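Putative exported protein (Bacteroides fragilis, PDB 4RAA) is of unknown function but folds as a six-bladed beta-propeller and is probably exported from the cytoplasm. Local coordinates at residues Y190-N195 / E261-L266. Numbering follows the deposited sequence.
Sequences YKVGTN and ETERDL
Val192 and Thr262 bring the backbones of two beta-hairpin ends closest, 6.4 Å between their CA atoms, with the touching parts 5° from parallel. The pair illustrates how propeller blades that share no backbone hydrogen bond can be joined through side chains. One hairpin reverses through a type II' turn from Val192 to Asn195, with Gly193 at the positive phi that suits glycine; the other turns between Thr262 and Asp265, where Thr262 OG1 gives a 2.6 Å hydrogen bond to Asp265 OD1.

The polar link is the 2.7 Å hydrogen bond from Tyr190 OH to Glu261 OE1, which lies in the ring plane at its edge and accepts through its anti lone pair. Ring and carboxylate planes stand 75° apart. Glu261 CG lies anti to the backbone N (chi1 -160°), and the chain continues extended to the carboxylate; Glu261 CB itself lies 3.6 Å from Tyr190 CE1. Val192 divides its methyls between the glutamates: CG2 packs 4.0 Å from Glu261 CB, CG1 3.8 Å from Glu263 OE2.

Glu261 OE2 salt-bridges Lys283 and hydrogen-bonds His218, in the sheet of Tyr190. Strands 189-192 and 254-261, each outermost in its sheet, are consistent with innermost strands of neighbouring blades, meeting at their ends and following turns.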
loop_
_atom_site.group_PDB
_atom_site.type_symbol
_atom_site.label_atom_id
_atom_site.label_comp_id
_atom_site.label_asym_id
_atom_site.label_seq_id
_atom_site.Cartn_x
_atom_site.Cartn_y
_atom_site.Cartn_z
ATOM N N TYR A 190 20.121 12.772 -0.923
ATOM C CA TYR A 190 21.035 11.885 -1.663
ATOM C C TYR A 190 21.866 10.972 -0.757
ATOM O O TYR A 190 21.915 11.156 0.475
ATOM C CB TYR A 190 21.947 12.698 -2.605
ATOM C CG TYR A 190 22.908 13.667 -1.938
ATOM C CD1 TYR A 190 24.104 13.210 -1.379
ATOM C CD2 TYR A 190 22.653 15.054 -1.910
ATOM C CE1 TYR A 190 25.002 14.077 -0.773
ATOM C CE2 TYR A 190 23.557 15.938 -1.309
ATOM C CZ TYR A 190 24.735 15.434 -0.744
ATOM O OH TYR A 190 25.661 16.242 -0.139
ATOM N N LYS A 191 22.515 9.996 -1.401
ATOM C CA LYS A 191 23.390 9.032 -0.748
ATOM C C LYS A 191 24.862 9.207 -1.147
ATOM O O LYS A 191 25.175 9.721 -2.234
ATOM C CB LYS A 191 22.955 7.584 -1.044
ATOM C CG LYS A 191 21.724 7.108 -0.273
ATOM C CD LYS A 191 21.574 5.581 -0.235
ATOM C CE LYS A 191 21.306 4.972 -1.608
ATOM N NZ LYS A 191 21.099 3.499 -1.532
ATOM N N VAL A 192 25.739 8.828 -0.213
ATOM C CA VAL A 192 27.195 8.756 -0.393
ATOM C C VAL A 192 27.549 7.518 0.425
ATOM O O VAL A 192 27.610 7.574 1.668
ATOM C CB VAL A 192 27.956 10.010 0.097
ATOM C CG1 VAL A 192 29.466 9.811 -0.028
ATOM C CG2 VAL A 192 27.509 11.250 -0.681
ATOM N N GLY A 193 27.724 6.399 -0.281
ATOM C CA GLY A 193 27.913 5.103 0.346
ATOM C C GLY A 193 26.549 4.749 0.912
ATOM O O GLY A 193 25.524 4.900 0.221
ATOM N N THR A 194 26.544 4.355 2.184
ATOM C CA THR A 194 25.326 3.983 2.929
ATOM C C THR A 194 24.580 5.178 3.569
ATOM O O THR A 194 23.363 5.111 3.780
ATOM C CB THR A 194 25.672 2.957 4.041
ATOM O OG1 THR A 194 26.640 3.510 4.949
ATOM C CG2 THR A 194 26.245 1.668 3.422
ATOM N N ASN A 195 25.315 6.251 3.882
ATOM C CA ASN A 195 24.752 7.447 4.522
ATOM C C ASN A 195 23.878 8.287 3.594
ATOM O O ASN A 195 24.189 8.465 2.409
ATOM C CB ASN A 195 25.857 8.338 5.104
ATOM C CG ASN A 195 26.559 7.702 6.284
ATOM O OD1 ASN A 195 27.769 7.500 6.251
ATOM N ND2 ASN A 195 25.799 7.357 7.331
ATOM N N GLU A 261 27.125 15.209 -4.574
ATOM C CA GLU A 261 28.344 14.772 -3.896
ATOM C C GLU A 261 28.758 13.372 -4.355
ATOM O O GLU A 261 27.902 12.554 -4.693
ATOM C CB GLU A 261 28.116 14.815 -2.374
ATOM C CG GLU A 261 29.409 14.854 -1.559
ATOM C CD GLU A 261 29.215 14.918 -0.046
ATOM O OE1 GLU A 261 28.144 15.314 0.466
ATOM O OE2 GLU A 261 30.183 14.579 0.660
ATOM N N THR A 262 30.073 13.140 -4.414
ATOM C CA THR A 262 30.672 11.827 -4.733
ATOM C C THR A 262 31.724 11.550 -3.645
ATOM O O THR A 262 31.797 12.301 -2.672
ATOM C CB THR A 262 31.306 11.781 -6.153
ATOM O OG1 THR A 262 32.476 12.603 -6.208
ATOM C CG2 THR A 262 30.316 12.224 -7.224
ATOM N N GLU A 263 32.508 10.479 -3.796
ATOM C CA GLU A 263 33.590 10.152 -2.844
ATOM C C GLU A 263 34.761 11.122 -2.927
ATOM O O GLU A 263 35.393 11.385 -1.914
ATOM C CB GLU A 263 34.135 8.726 -3.066
ATOM C CG GLU A 263 33.134 7.591 -2.840
ATOM C CD GLU A 263 32.628 7.465 -1.400
ATOM O OE1 GLU A 263 33.275 7.976 -0.455
ATOM O OE2 GLU A 263 31.569 6.826 -1.207
ATOM N N ARG A 264 35.031 11.646 -4.122
ATOM C CA ARG A 264 36.192 12.512 -4.384
ATOM C C ARG A 264 35.919 14.022 -4.453
ATOM O O ARG A 264 36.812 14.813 -4.122
ATOM C CB ARG A 264 36.899 12.064 -5.682
ATOM C CG ARG A 264 36.090 12.199 -6.974
ATOM C CD ARG A 264 36.932 11.889 -8.199
ATOM N NE ARG A 264 37.270 10.471 -8.331
ATOM C CZ ARG A 264 38.047 9.948 -9.285
ATOM N NH1 ARG A 264 38.610 10.714 -10.231
ATOM N NH2 ARG A 264 38.275 8.636 -9.299
ATOM N N ASP A 265 34.719 14.413 -4.899
ATOM C CA ASP A 265 34.360 15.825 -5.078
ATOM C C ASP A 265 32.927 16.187 -4.671
ATOM O O ASP A 265 32.141 15.327 -4.256
ATOM C CB ASP A 265 34.642 16.237 -6.534
ATOM C CG ASP A 265 33.743 15.543 -7.557
ATOM O OD1 ASP A 265 32.658 15.035 -7.201
ATOM O OD2 ASP A 265 34.123 15.537 -8.753
ATOM N N LEU A 266 32.609 17.473 -4.800
ATOM C CA LEU A 266 31.301 18.011 -4.457
ATOM C C LEU A 266 31.048 19.270 -5.303
ATOM O O LEU A 266 31.786 20.247 -5.193
ATOM C CB LEU A 266 31.286 18.300 -2.950
ATOM C CG LEU A 266 30.051 18.814 -2.201
ATOM C CD1 LEU A 266 30.228 18.567 -0.708
ATOM C CD2 LEU A 266 29.768 20.288 -2.468
#